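Local coordinates for protein PpBBE-like 1 D396N (Physcomitrella patens subsp. patens, PDB 6EO5) that oxidises cellobiose as an FAD-dependent oxidase of the berberine bridge enzyme-like family, here in the form of an engineered variant, at residues Ala202-Ile207 with Phe462-Ile468; Val72-Arg77 with Gly93-Met99; Lys274-Leu279 with Val296-Leu300. All coordinates share one frame; numbering follows the deposited sequence.

Interaction 1 of 3, residues Ala202-Ile207 with Phe462-Ile468. With FAD (flavin-adenine dinucleotide), chain C.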
loop_
_atom_site.group_PDB
_atom_site.type_symbol
_atom_site.label_atom_id
_atom_site.label_comp_id
_atom_site.label_asym_id
_atom_site.label_seq_id
_atom_site.Cartn_x
_atom_site.Cartn_y
_atom_site.Cartn_z
ATOM N N ALA A 202 -8.189 -5.939 -4.317
ATOM C CA ALA A 202 -7.102 -6.762 -4.838
ATOM C C ALA A 202 -7.606 -8.123 -5.331
ATOM O O ALA A 202 -8.071 -8.946 -4.531
ATOM C CB ALA A 202 -6.021 -6.957 -3.774
ATOM N N THR A 203 -7.541 -8.347 -6.651
ATOM C CA THR A 203 -7.865 -9.617 -7.304
ATOM C C THR A 203 -9.330 -10.039 -7.175
ATOM O O THR A 203 -9.955 -10.408 -8.173
ATOM C CB THR A 203 -6.961 -10.734 -6.764
ATOM O OG1 THR A 203 -5.653 -10.607 -7.331
ATOM C CG2 THR A 203 -7.531 -12.125 -7.102
ATOM N N SER A 204 -9.896 -9.949 -5.967
ATOM C CA SER A 204 -11.071 -10.740 -5.600
ATOM C C SER A 204 -12.283 -10.509 -6.497
ATOM O O SER A 204 -13.159 -11.380 -6.556
ATOM C CB SER A 204 -11.462 -10.472 -4.143
ATOM O OG SER A 204 -10.557 -11.098 -3.245
ATOM N N TYR A 205 -12.368 -9.365 -7.186
ATOM C CA TYR A 205 -13.555 -9.012 -7.959
ATOM C C TYR A 205 -13.282 -8.841 -9.444
ATOM O O TYR A 205 -14.184 -8.430 -10.178
ATOM C CB TYR A 205 -14.199 -7.733 -7.413
ATOM C CG TYR A 205 -14.639 -7.876 -5.980
ATOM C CD1 TYR A 205 -13.774 -7.575 -4.934
ATOM C CD2 TYR A 205 -15.905 -8.338 -5.667
ATOM C CE1 TYR A 205 -14.170 -7.717 -3.615
ATOM C CE2 TYR A 205 -16.311 -8.485 -4.347
ATOM C CZ TYR A 205 -15.442 -8.173 -3.326
ATOM O OH TYR A 205 -15.846 -8.311 -2.016
ATOM N N GLY A 206 -12.084 -9.156 -9.914
ATOM C CA GLY A 206 -11.778 -8.989 -11.313
ATOM C C GLY A 206 -10.532 -8.161 -11.496
ATOM O O GLY A 206 -9.826 -7.830 -10.537
ATOM N N ILE A 207 -10.257 -7.810 -12.747
ATOM C CA ILE A 207 -9.013 -7.160 -13.131
ATOM C C ILE A 207 -9.338 -5.711 -13.468
ATOM O O ILE A 207 -9.903 -5.427 -14.528
ATOM C CB ILE A 207 -8.346 -7.880 -14.306
ATOM C CG1 ILE A 207 -8.066 -9.330 -13.908
ATOM C CG2 ILE A 207 -7.085 -7.139 -14.734
ATOM C CD1 ILE A 207 -7.353 -10.127 -14.933
ATOM N N PHE A 462 -11.338 -15.769 -9.629
ATOM C CA PHE A 462 -10.261 -14.948 -9.082
ATOM C C PHE A 462 -10.110 -15.248 -7.589
ATOM O O PHE A 462 -10.953 -14.834 -6.781
ATOM C CB PHE A 462 -10.559 -13.464 -9.289
ATOM C CG PHE A 462 -10.698 -13.045 -10.730
ATOM C CD1 PHE A 462 -9.615 -13.112 -11.596
ATOM C CD2 PHE A 462 -11.897 -12.524 -11.203
ATOM C CE1 PHE A 462 -9.734 -12.697 -12.919
ATOM C CE2 PHE A 462 -12.019 -12.110 -12.526
ATOM C CZ PHE A 462 -10.940 -12.195 -13.377
ATOM N N ASN A 463 -9.026 -15.936 -7.219
ATOM C CA ASN A 463 -8.783 -16.245 -5.814
ATOM C C ASN A 463 -7.285 -16.244 -5.514
ATOM O O ASN A 463 -6.441 -16.371 -6.406
ATOM C CB ASN A 463 -9.396 -17.602 -5.416
ATOM C CG ASN A 463 -8.806 -18.755 -6.205
ATOM O OD1 ASN A 463 -7.659 -19.165 -5.987
ATOM N ND2 ASN A 463 -9.581 -19.273 -7.141
ATOM N N PHE A 464 -6.978 -16.091 -4.230
ATOM C CA PHE A 464 -5.645 -16.269 -3.669
ATOM C C PHE A 464 -5.827 -16.579 -2.187
ATOM O O PHE A 464 -6.955 -16.520 -1.683
ATOM C CB PHE A 464 -4.770 -15.018 -3.896
ATOM C CG PHE A 464 -5.320 -13.755 -3.278
ATOM C CD1 PHE A 464 -6.394 -13.093 -3.848
ATOM C CD2 PHE A 464 -4.738 -13.215 -2.136
ATOM C CE1 PHE A 464 -6.895 -11.939 -3.283
ATOM C CE2 PHE A 464 -5.236 -12.062 -1.568
ATOM C CZ PHE A 464 -6.316 -11.428 -2.139
ATOM N N PRO A 465 -4.743 -16.953 -1.450
ATOM C CA PRO A 465 -4.950 -17.366 -0.049
ATOM C C PRO A 465 -5.799 -16.427 0.802
ATOM O O PRO A 465 -6.357 -16.883 1.801
ATOM C CB PRO A 465 -3.522 -17.462 0.497
ATOM C CG PRO A 465 -2.750 -17.924 -0.659
ATOM C CD PRO A 465 -3.359 -17.243 -1.878
ATOM N N GLN A 466 -5.947 -15.147 0.436
ATOM C CA GLN A 466 -6.782 -14.243 1.222
ATOM C C GLN A 466 -7.738 -13.447 0.340
ATOM O O GLN A 466 -7.994 -12.265 0.578
ATOM C CB GLN A 466 -5.925 -13.320 2.084
ATOM C CG GLN A 466 -5.537 -13.946 3.418
ATOM C CD GLN A 466 -4.379 -13.241 4.087
ATOM O OE1 GLN A 466 -3.296 -13.121 3.509
ATOM N NE2 GLN A 466 -4.598 -12.767 5.310
ATOM N N SER A 467 -8.305 -14.086 -0.678
ATOM C CA SER A 467 -9.386 -13.477 -1.436
ATOM C C SER A 467 -10.690 -13.499 -0.634
ATOM O O SER A 467 -10.872 -14.289 0.296
ATOM C CB SER A 467 -9.577 -14.198 -2.775
ATOM O OG SER A 467 -9.618 -15.611 -2.621
ATOM N N ILE A 468 -11.602 -12.604 -0.995
ATOM C CA ILE A 468 -12.896 -12.610 -0.308
ATOM C C ILE A 468 -13.577 -13.953 -0.558
ATOM O O ILE A 468 -13.614 -14.427 -1.713
ATOM C CB ILE A 468 -13.769 -11.429 -0.782
ATOM C CG1 ILE A 468 -13.023 -10.093 -0.622
ATOM C CG2 ILE A 468 -15.066 -11.369 -0.003
ATOM C CD1 ILE A 468 -12.644 -9.727 0.815
HETATM P PA FAD C . 0.928 -6.161 -6.498
HETATM O O1A FAD C . 1.735 -7.271 -5.843
HETATM O O2A FAD C . 1.104 -6.147 -7.995
HETATM O O5B FAD C . -0.638 -6.179 -6.108
HETATM C C5B FAD C . -1.071 -6.474 -4.797
HETATM C C4B FAD C . -2.445 -7.133 -4.816
HETATM O O4B FAD C . -3.342 -6.373 -5.606
HETATM C C3B FAD C . -2.405 -8.524 -5.425
HETATM O O3B FAD C . -3.401 -9.310 -4.809
HETATM C C2B FAD C . -2.798 -8.272 -6.856
HETATM O O2B FAD C . -3.347 -9.417 -7.459
HETATM C C1B FAD C . -3.799 -7.132 -6.713
HETATM N N9A FAD C . -3.843 -6.355 -7.972
HETATM C C8A FAD C . -2.774 -5.796 -8.632
HETATM N N7A FAD C . -3.222 -5.189 -9.752
HETATM C C5A FAD C . -4.560 -5.353 -9.823
HETATM C C6A FAD C . -5.496 -4.949 -10.756
HETATM N N6A FAD C . -5.108 -4.255 -11.820
HETATM N N1A FAD C . -6.825 -5.263 -10.570
HETATM C C2A FAD C . -7.207 -5.991 -9.467
HETATM N N3A FAD C . -6.272 -6.400 -8.540
HETATM C C4A FAD C . -4.965 -6.088 -8.718
HETATM N N1 FAD C . 1.765 1.000 1.436
HETATM C C2 FAD C . 1.250 2.252 1.790
HETATM O O2 FAD C . 0.041 2.435 2.045
HETATM N N3 FAD C . 2.110 3.336 1.847
HETATM C C4 FAD C . 3.452 3.185 1.568
HETATM O O4 FAD C . 4.189 4.165 1.613
HETATM C C4X FAD C . 3.963 1.943 1.220
HETATM N N5 FAD C . 5.297 1.810 0.898
HETATM C C5X FAD C . 5.738 0.672 0.250
HETATM C C6 FAD C . 7.054 0.608 -0.196
HETATM C C7 FAD C . 7.529 -0.466 -0.966
HETATM C C7M FAD C . 8.963 -0.489 -1.446
HETATM C C8 FAD C . 6.663 -1.557 -1.188
HETATM C C8M FAD C . 7.140 -2.804 -1.909
HETATM C C9 FAD C . 5.363 -1.514 -0.650
HETATM C C9A FAD C . 4.871 -0.401 0.055
HETATM N N10 FAD C . 3.597 -0.348 0.636
HETATM C C10 FAD C . 3.106 0.852 1.113
HETATM C "C1'" FAD C . 2.628 -1.475 0.505
HETATM C "C2'" FAD C . 1.829 -1.295 -0.783
HETATM O "O2'" FAD C . 0.801 -0.339 -0.661
HETATM C "C3'" FAD C . 1.218 -2.626 -1.158
HETATM O "O3'" FAD C . 2.294 -3.519 -1.315
HETATM C "C4'" FAD C . 0.397 -2.486 -2.437
HETATM O "O4'" FAD C . -0.672 -3.410 -2.391
HETATM C "C5'" FAD C . 1.275 -2.694 -3.670
HETATM O "O5'" FAD C . 0.547 -2.701 -4.880
HETATM P P FAD C . 1.261 -3.298 -6.202
HETATM O O1P FAD C . 0.368 -3.076 -7.399
HETATM O O2P FAD C . 2.657 -2.778 -6.420
HETATM O O3P FAD C . 1.505 -4.835 -5.794
#
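Ala202 directs its carbonyl O at the ring of Phe464, 3.4 Å from CE1. Its CB faces the ribose of FAD. Thr203 follows and starts a type I beta turn that ends at Gly206. Its backbone N donates to FAD N3A at 3.0 Å, a nearly straight bond (165°) to the adenine. CG2 of Thr203 lies anti to the backbone N (OG1 at chi1 -76°). This sends CG2 to Phe464 CD1, 3.6 Å away, and leaves OG1 beside the ribose. The Phe464 ring has FAD O3B over one face and Ser467 N, of its own segment, over the centre of the other. Ser204 supplies the polar link across the contact. Its OG accepts from Ile468 N at 2.9 Å. Tyr205 runs obliquely past Ile468, with OH 3.6 Å from CG1; that hydroxyl bonds to Leu449 O. Gly206 puts its CA over one face of the Phe462 ring, 3.4 Å from CE2. The Ile207 and Phe462 side chains cross at about a right angle, CG1 of Ile207 3.9 Å from CE1 of Phe462. The contact joins the C-terminal loop after helix 446-456 to the adenosine site. Phe462 and Ile207 also rest on helix 57-70, Thr203 packs on strand 74-77, and Ile468 touches helix 438-442.

Interaction 2 of 3, residues Val72-Arg77 with Gly93-Met99. With FAD (flavin-adenine dinucleotide), chain C.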
loop_
_atom_site.group_PDB
_atom_site.type_symbol
_atom_site.label_atom_id
_atom_site.label_comp_id
_atom_site.label_asym_id
_atom_site.label_seq_id
_atom_site.Cartn_x
_atom_site.Cartn_y
_atom_site.Cartn_z
ATOM N N VAL A 72 -6.821 -22.998 -15.002
ATOM C CA VAL A 72 -5.761 -22.464 -14.156
ATOM C C VAL A 72 -6.308 -21.293 -13.354
ATOM O O VAL A 72 -7.352 -20.715 -13.668
ATOM C CB VAL A 72 -4.513 -22.024 -14.963
ATOM C CG1 VAL A 72 -3.689 -23.217 -15.393
ATOM C CG2 VAL A 72 -4.929 -21.208 -16.170
ATOM N N GLY A 73 -5.595 -20.944 -12.295
ATOM C CA GLY A 73 -5.893 -19.724 -11.581
ATOM C C GLY A 73 -5.346 -18.514 -12.315
ATOM O O GLY A 73 -4.515 -18.624 -13.220
ATOM N N ILE A 74 -5.810 -17.337 -11.903
ATOM C CA ILE A 74 -5.487 -16.106 -12.615
ATOM C C ILE A 74 -5.468 -14.958 -11.611
ATOM O O ILE A 74 -6.436 -14.750 -10.871
ATOM C CB ILE A 74 -6.490 -15.863 -13.768
ATOM C CG1 ILE A 74 -6.123 -14.620 -14.576
ATOM C CG2 ILE A 74 -7.928 -15.780 -13.261
ATOM C CD1 ILE A 74 -7.124 -14.294 -15.667
ATOM N N VAL A 75 -4.348 -14.238 -11.547
ATOM C CA VAL A 75 -4.291 -13.017 -10.741
ATOM C C VAL A 75 -3.684 -11.889 -11.566
ATOM O O VAL A 75 -2.729 -12.110 -12.330
ATOM C CB VAL A 75 -3.508 -13.201 -9.423
ATOM C CG1 VAL A 75 -4.159 -14.264 -8.530
ATOM C CG2 VAL A 75 -2.029 -13.507 -9.676
ATOM N N PRO A 76 -4.214 -10.676 -11.453
ATOM C CA PRO A 76 -3.528 -9.512 -12.008
ATOM C C PRO A 76 -2.321 -9.124 -11.161
ATOM O O PRO A 76 -2.245 -9.413 -9.963
ATOM C CB PRO A 76 -4.609 -8.424 -11.968
ATOM C CG PRO A 76 -5.466 -8.802 -10.822
ATOM C CD PRO A 76 -5.489 -10.310 -10.807
ATOM N N ARG A 77 -1.361 -8.465 -11.812
ATOM C CA ARG A 77 -0.203 -7.901 -11.136
ATOM C C ARG A 77 0.016 -6.457 -11.586
ATOM O O ARG A 77 0.100 -6.176 -12.787
ATOM C CB ARG A 77 1.039 -8.738 -11.402
ATOM C CG ARG A 77 2.278 -8.200 -10.745
ATOM C CD ARG A 77 3.423 -8.271 -11.704
ATOM N NE ARG A 77 4.190 -9.493 -11.548
ATOM C CZ ARG A 77 5.079 -9.938 -12.436
ATOM N NH1 ARG A 77 5.295 -9.283 -13.562
ATOM N NH2 ARG A 77 5.748 -11.053 -12.200
ATOM N N GLY A 93 1.469 -22.238 -10.290
ATOM C CA GLY A 93 0.686 -22.598 -11.456
ATOM C C GLY A 93 -0.373 -21.622 -11.896
ATOM O O GLY A 93 -1.274 -22.010 -12.646
ATOM N N VAL A 94 -0.300 -20.379 -11.484
ATOM C CA VAL A 94 -1.324 -19.404 -11.835
ATOM C C VAL A 94 -0.942 -18.726 -13.147
ATOM O O VAL A 94 0.213 -18.743 -13.570
ATOM C CB VAL A 94 -1.497 -18.401 -10.674
ATOM C CG1 VAL A 94 -2.348 -17.208 -11.053
ATOM C CG2 VAL A 94 -2.105 -19.120 -9.482
ATOM N N LEU A 95 -1.934 -18.169 -13.837
ATOM C CA LEU A 95 -1.679 -17.245 -14.939
ATOM C C LEU A 95 -1.581 -15.841 -14.358
ATOM O O LEU A 95 -2.568 -15.314 -13.824
ATOM C CB LEU A 95 -2.778 -17.316 -15.997
ATOM C CG LEU A 95 -2.703 -16.267 -17.117
ATOM C CD1 LEU A 95 -1.449 -16.455 -17.963
ATOM C CD2 LEU A 95 -3.962 -16.273 -17.980
ATOM N N VAL A 96 -0.398 -15.241 -14.452
ATOM C CA VAL A 96 -0.176 -13.877 -13.979
ATOM C C VAL A 96 -0.479 -12.919 -15.118
ATOM O O VAL A 96 0.177 -12.956 -16.163
ATOM C CB VAL A 96 1.261 -13.676 -13.472
ATOM C CG1 VAL A 96 1.487 -12.200 -13.131
ATOM C CG2 VAL A 96 1.559 -14.578 -12.269
ATOM N N VAL A 97 -1.459 -12.051 -14.911
ATOM C CA VAL A 97 -1.851 -11.053 -15.904
ATOM C C VAL A 97 -1.171 -9.742 -15.514
ATOM O O VAL A 97 -1.727 -8.915 -14.790
ATOM C CB VAL A 97 -3.364 -10.914 -15.984
ATOM C CG1 VAL A 97 -3.750 -9.911 -17.076
ATOM C CG2 VAL A 97 -3.986 -12.276 -16.212
ATOM N N ASP A 98 0.052 -9.549 -16.002
ATOM C CA ASP A 98 0.824 -8.348 -15.711
ATOM C C ASP A 98 0.260 -7.168 -16.501
ATOM O O ASP A 98 0.268 -7.181 -17.736
ATOM C CB ASP A 98 2.295 -8.591 -16.042
ATOM C CG ASP A 98 3.188 -7.426 -15.659
ATOM O OD1 ASP A 98 2.869 -6.264 -15.994
ATOM O OD2 ASP A 98 4.227 -7.680 -15.023
ATOM N N MET A 99 -0.212 -6.144 -15.791
ATOM C CA MET A 99 -0.926 -5.026 -16.392
ATOM C C MET A 99 -0.005 -3.868 -16.792
ATOM O O MET A 99 -0.471 -2.728 -16.916
ATOM C CB MET A 99 -2.012 -4.537 -15.433
ATOM C CG MET A 99 -3.080 -5.572 -15.180
ATOM S SD MET A 99 -4.037 -5.915 -16.671
ATOM C CE MET A 99 -5.094 -4.460 -16.727
HETATM P PA FAD C . 0.928 -6.161 -6.498
HETATM O O1A FAD C . 1.735 -7.271 -5.843
HETATM O O2A FAD C . 1.104 -6.147 -7.995
HETATM O O5B FAD C . -0.638 -6.179 -6.108
HETATM C C5B FAD C . -1.071 -6.474 -4.797
HETATM C C4B FAD C . -2.445 -7.133 -4.816
HETATM O O4B FAD C . -3.342 -6.373 -5.606
HETATM C C3B FAD C . -2.405 -8.524 -5.425
HETATM O O3B FAD C . -3.401 -9.310 -4.809
HETATM C C2B FAD C . -2.798 -8.272 -6.856
HETATM O O2B FAD C . -3.347 -9.417 -7.459
HETATM C C1B FAD C . -3.799 -7.132 -6.713
HETATM N N9A FAD C . -3.843 -6.355 -7.972
HETATM C C8A FAD C . -2.774 -5.796 -8.632
HETATM N N7A FAD C . -3.222 -5.189 -9.752
HETATM C C5A FAD C . -4.560 -5.353 -9.823
HETATM C C6A FAD C . -5.496 -4.949 -10.756
HETATM N N6A FAD C . -5.108 -4.255 -11.820
HETATM N N1A FAD C . -6.825 -5.263 -10.570
HETATM C C2A FAD C . -7.207 -5.991 -9.467
HETATM N N3A FAD C . -6.272 -6.400 -8.540
HETATM C C4A FAD C . -4.965 -6.088 -8.718
HETATM N N1 FAD C . 1.765 1.000 1.436
HETATM C C2 FAD C . 1.250 2.252 1.790
HETATM O O2 FAD C . 0.041 2.435 2.045
HETATM N N3 FAD C . 2.110 3.336 1.847
HETATM C C4 FAD C . 3.452 3.185 1.568
HETATM O O4 FAD C . 4.189 4.165 1.613
HETATM C C4X FAD C . 3.963 1.943 1.220
HETATM N N5 FAD C . 5.297 1.810 0.898
HETATM C C5X FAD C . 5.738 0.672 0.250
HETATM C C6 FAD C . 7.054 0.608 -0.196
HETATM C C7 FAD C . 7.529 -0.466 -0.966
HETATM C C7M FAD C . 8.963 -0.489 -1.446
HETATM C C8 FAD C . 6.663 -1.557 -1.188
HETATM C C8M FAD C . 7.140 -2.804 -1.909
HETATM C C9 FAD C . 5.363 -1.514 -0.650
HETATM C C9A FAD C . 4.871 -0.401 0.055
HETATM N N10 FAD C . 3.597 -0.348 0.636
HETATM C C10 FAD C . 3.106 0.852 1.113
HETATM C "C1'" FAD C . 2.628 -1.475 0.505
HETATM C "C2'" FAD C . 1.829 -1.295 -0.783
HETATM O "O2'" FAD C . 0.801 -0.339 -0.661
HETATM C "C3'" FAD C . 1.218 -2.626 -1.158
HETATM O "O3'" FAD C . 2.294 -3.519 -1.315
HETATM C "C4'" FAD C . 0.397 -2.486 -2.437
HETATM O "O4'" FAD C . -0.672 -3.410 -2.391
HETATM C "C5'" FAD C . 1.275 -2.694 -3.670
HETATM O "O5'" FAD C . 0.547 -2.701 -4.880
HETATM P P FAD C . 1.261 -3.298 -6.202
HETATM O O1P FAD C . 0.368 -3.076 -7.399
HETATM O O2P FAD C . 2.657 -2.778 -6.420
HETATM O O3P FAD C . 1.505 -4.835 -5.794
#
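Val75 and Val96 sit side by side in a parallel pair of strands, 74-77 and 95-98. The pair belongs to the four-stranded mixed sheet of the FAD-binding domain, of the PCMH type. Five backbone hydrogen bonds zip the segments together, from Leu95 N to Gly73 O (2.7 Å) through to Met99 N to Arg77 O. Ile74, Leu95, Pro76 and Val97 share one face of the sheet, where Ile74 and Leu95 reach helix 57-70. Val75, Val96, Arg77 and Asp98 lie on the other.

Arg77 is the long side chain here. Its CB touches Val96 CG1 at 3.9 Å. CG is anti to the backbone N (chi1 179°) and comes 3.6 Å from the phosphate oxygen O2A of FAD. The chain then bends at chi2 and chi3. CD passes Asp98 OD2 at 3.5 Å, and NE lies near Val96 CG1, which sits over one face of the guanidinium, toward its rim. At the tip NH1 forms a salt bridge with Asp98 OD2. The modelled length is too short to be trusted at this resolution. OD2 comes to the guanidinium edge, while the two planes stand 85° apart. NH2 bonds to Ala36 O, and Asp98 OD1 to Glu100 N. Both ends of the ion pair are therefore tied to the backbone as well.

Pro76 serves the cofactor directly. Its ring lies against the adenine, with CG 3.4 Å from FAD N3A, and its carbonyl O accepts from the ribose hydroxyl O2B at 2.7 Å.

Interaction 3 of 3, residues Lys274-Leu279 with Val296-Leu300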
loop_
_atom_site.group_PDB
_atom_site.type_symbol
_atom_site.label_atom_id
_atom_site.label_comp_id
_atom_site.label_asym_id
_atom_site.label_seq_id
_atom_site.Cartn_x
_atom_site.Cartn_y
_atom_site.Cartn_z
ATOM N N LYS A 274 4.367 26.729 4.631
ATOM C CA LYS A 274 5.678 27.362 4.568
ATOM C C LYS A 274 6.533 26.971 5.767
ATOM O O LYS A 274 6.043 26.853 6.896
ATOM C CB LYS A 274 5.531 28.881 4.510
ATOM C CG LYS A 274 4.937 29.401 3.218
ATOM C CD LYS A 274 4.604 30.885 3.338
ATOM C CE LYS A 274 3.922 31.420 2.083
ATOM N NZ LYS A 274 3.626 32.889 2.200
ATOM N N LYS A 275 7.830 26.804 5.515
ATOM C CA LYS A 275 8.748 26.372 6.561
ATOM C C LYS A 275 8.715 27.307 7.765
ATOM O O LYS A 275 8.825 26.854 8.911
ATOM C CB LYS A 275 10.158 26.272 5.992
ATOM C CG LYS A 275 11.199 25.955 7.030
ATOM C CD LYS A 275 12.548 25.817 6.393
ATOM C CE LYS A 275 13.621 25.709 7.437
ATOM N NZ LYS A 275 14.926 25.511 6.760
ATOM N N THR A 276 8.551 28.615 7.535
ATOM C CA THR A 276 8.504 29.552 8.656
ATOM C C THR A 276 7.287 29.348 9.549
ATOM O O THR A 276 7.256 29.902 10.650
ATOM C CB THR A 276 8.540 31.011 8.164
ATOM O OG1 THR A 276 7.604 31.199 7.091
ATOM C CG2 THR A 276 9.930 31.389 7.701
ATOM N N SER A 277 6.299 28.565 9.120
ATOM C CA SER A 277 5.163 28.224 9.967
ATOM C C SER A 277 5.323 26.891 10.708
ATOM O O SER A 277 4.490 26.585 11.566
ATOM C CB SER A 277 3.884 28.181 9.124
ATOM O OG SER A 277 3.522 29.467 8.662
ATOM N N LEU A 278 6.378 26.113 10.424
ATOM C CA LEU A 278 6.434 24.723 10.878
ATOM C C LEU A 278 6.665 24.608 12.385
ATOM O O LEU A 278 6.047 23.761 13.044
ATOM C CB LEU A 278 7.523 23.954 10.122
ATOM C CG LEU A 278 7.787 22.528 10.645
ATOM C CD1 LEU A 278 6.585 21.625 10.437
ATOM C CD2 LEU A 278 9.019 21.896 10.029
ATOM N N LEU A 279 7.551 25.425 12.952
ATOM C CA LEU A 279 8.033 25.131 14.303
ATOM C C LEU A 279 6.954 25.140 15.384
ATOM O O LEU A 279 7.026 24.282 16.282
ATOM C CB LEU A 279 9.189 26.072 14.662
ATOM C CG LEU A 279 10.567 25.416 14.425
ATOM C CD1 LEU A 279 10.784 24.983 12.963
ATOM C CD2 LEU A 279 11.700 26.324 14.875
ATOM N N VAL A 296 16.646 18.168 10.166
ATOM C CA VAL A 296 16.520 18.536 8.760
ATOM C C VAL A 296 15.124 19.103 8.534
ATOM O O VAL A 296 14.132 18.378 8.673
ATOM C CB VAL A 296 16.771 17.350 7.827
ATOM C CG1 VAL A 296 16.379 17.719 6.404
ATOM C CG2 VAL A 296 18.226 16.922 7.905
ATOM N N GLU A 297 15.045 20.392 8.183
ATOM C CA GLU A 297 13.793 21.061 7.836
ATOM C C GLU A 297 14.033 21.860 6.566
ATOM O O GLU A 297 14.926 22.706 6.529
ATOM C CB GLU A 297 13.309 21.978 8.964
ATOM C CG GLU A 297 13.082 21.276 10.305
ATOM C CD GLU A 297 13.232 22.215 11.500
ATOM O OE1 GLU A 297 13.742 23.345 11.322
ATOM O OE2 GLU A 297 12.855 21.822 12.625
ATOM N N GLU A 298 13.231 21.609 5.538
ATOM C CA GLU A 298 13.560 22.013 4.177
ATOM C C GLU A 298 12.292 22.385 3.427
ATOM O O GLU A 298 11.383 21.560 3.318
ATOM C CB GLU A 298 14.261 20.864 3.465
ATOM C CG GLU A 298 14.853 21.227 2.131
ATOM C CD GLU A 298 15.499 20.023 1.441
ATOM O OE1 GLU A 298 15.413 18.883 2.010
ATOM O OE2 GLU A 298 16.083 20.238 0.334
ATOM N N GLU A 299 12.223 23.607 2.897
ATOM C CA GLU A 299 11.084 23.980 2.064
ATOM C C GLU A 299 11.347 23.564 0.619
ATOM O O GLU A 299 12.435 23.801 0.086
ATOM C CB GLU A 299 10.794 25.474 2.160
ATOM C CG GLU A 299 9.518 25.886 1.439
ATOM C CD GLU A 299 9.101 27.319 1.748
ATOM O OE1 GLU A 299 8.755 27.610 2.920
ATOM O OE2 GLU A 299 9.133 28.158 0.819
ATOM N N LEU A 300 10.352 22.928 -0.002
ATOM C CA LEU A 300 10.494 22.284 -1.305
ATOM C C LEU A 300 9.218 22.482 -2.106
ATOM O O LEU A 300 8.185 22.876 -1.563
ATOM C CB LEU A 300 10.750 20.774 -1.166
ATOM C CG LEU A 300 11.912 20.299 -0.307
ATOM C CD1 LEU A 300 11.847 18.803 -0.129
ATOM C CD2 LEU A 300 13.199 20.708 -0.983
HETATM O O HOH W 1 14.553 25.318 3.324
#
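Lys275 brings its CA to 5.6 Å from that of Glu299, the closest CA pair between a turn with helical phi/psi at 275-278 and strand 296-300. The N-H of Lys275 points at Glu299 OE1, 2.9 Å away. The bond is nearly straight (170°). The Lys275 side chain is fully extended, with CG anti to the backbone N (chi1 175°). It therefore spans the gap to the strand. Its CE lies 4.0 Å from Glu297 CB, and NZ donates to Glu297 O at 2.8 Å from above the carbonyl plane. A water takes a hydrogen bond from Glu299 N and a weak one from the same NZ. With an alanine here, Glu297 O would probably lose its ammonium donor and Glu297 CB the cover of the lysine chain. Leu278 CD2 packs on Glu297 CG at 4.1 Å, and Leu279 CD1 meets the Glu297 carboxylate group, whose OE2 bonds to Tyr227 OH. This surface contact fastens the turn before helix 279-288 to an outermost strand of the seven-stranded antiparallel sheet. Leu278 reaches deeper, touching strands 222-230 and 264-271.

Interactions 1 and 2 are neighbours, their centres 11 Å apart, and together they hold the adenosine end of FAD. They touch directly: Phe462 CD1 lies 3.6 Å from Ile74 CG2, and Ile207 CG2 packs on Met99 SD at 3.8 Å. Thr203 and Pro76 approach the adenine and its ribose from the two contacts; the C-terminal loop 462-468 lies behind Thr203 and Gly206, and its Phe464 ring also faces the ribose. Interaction 3 lies across the chain's centre, with its centre about 43 Å from that of interaction 1 and 45 Å from that of interaction 2. It touches neither. Along the chain it falls inside the loop closed by interaction 1.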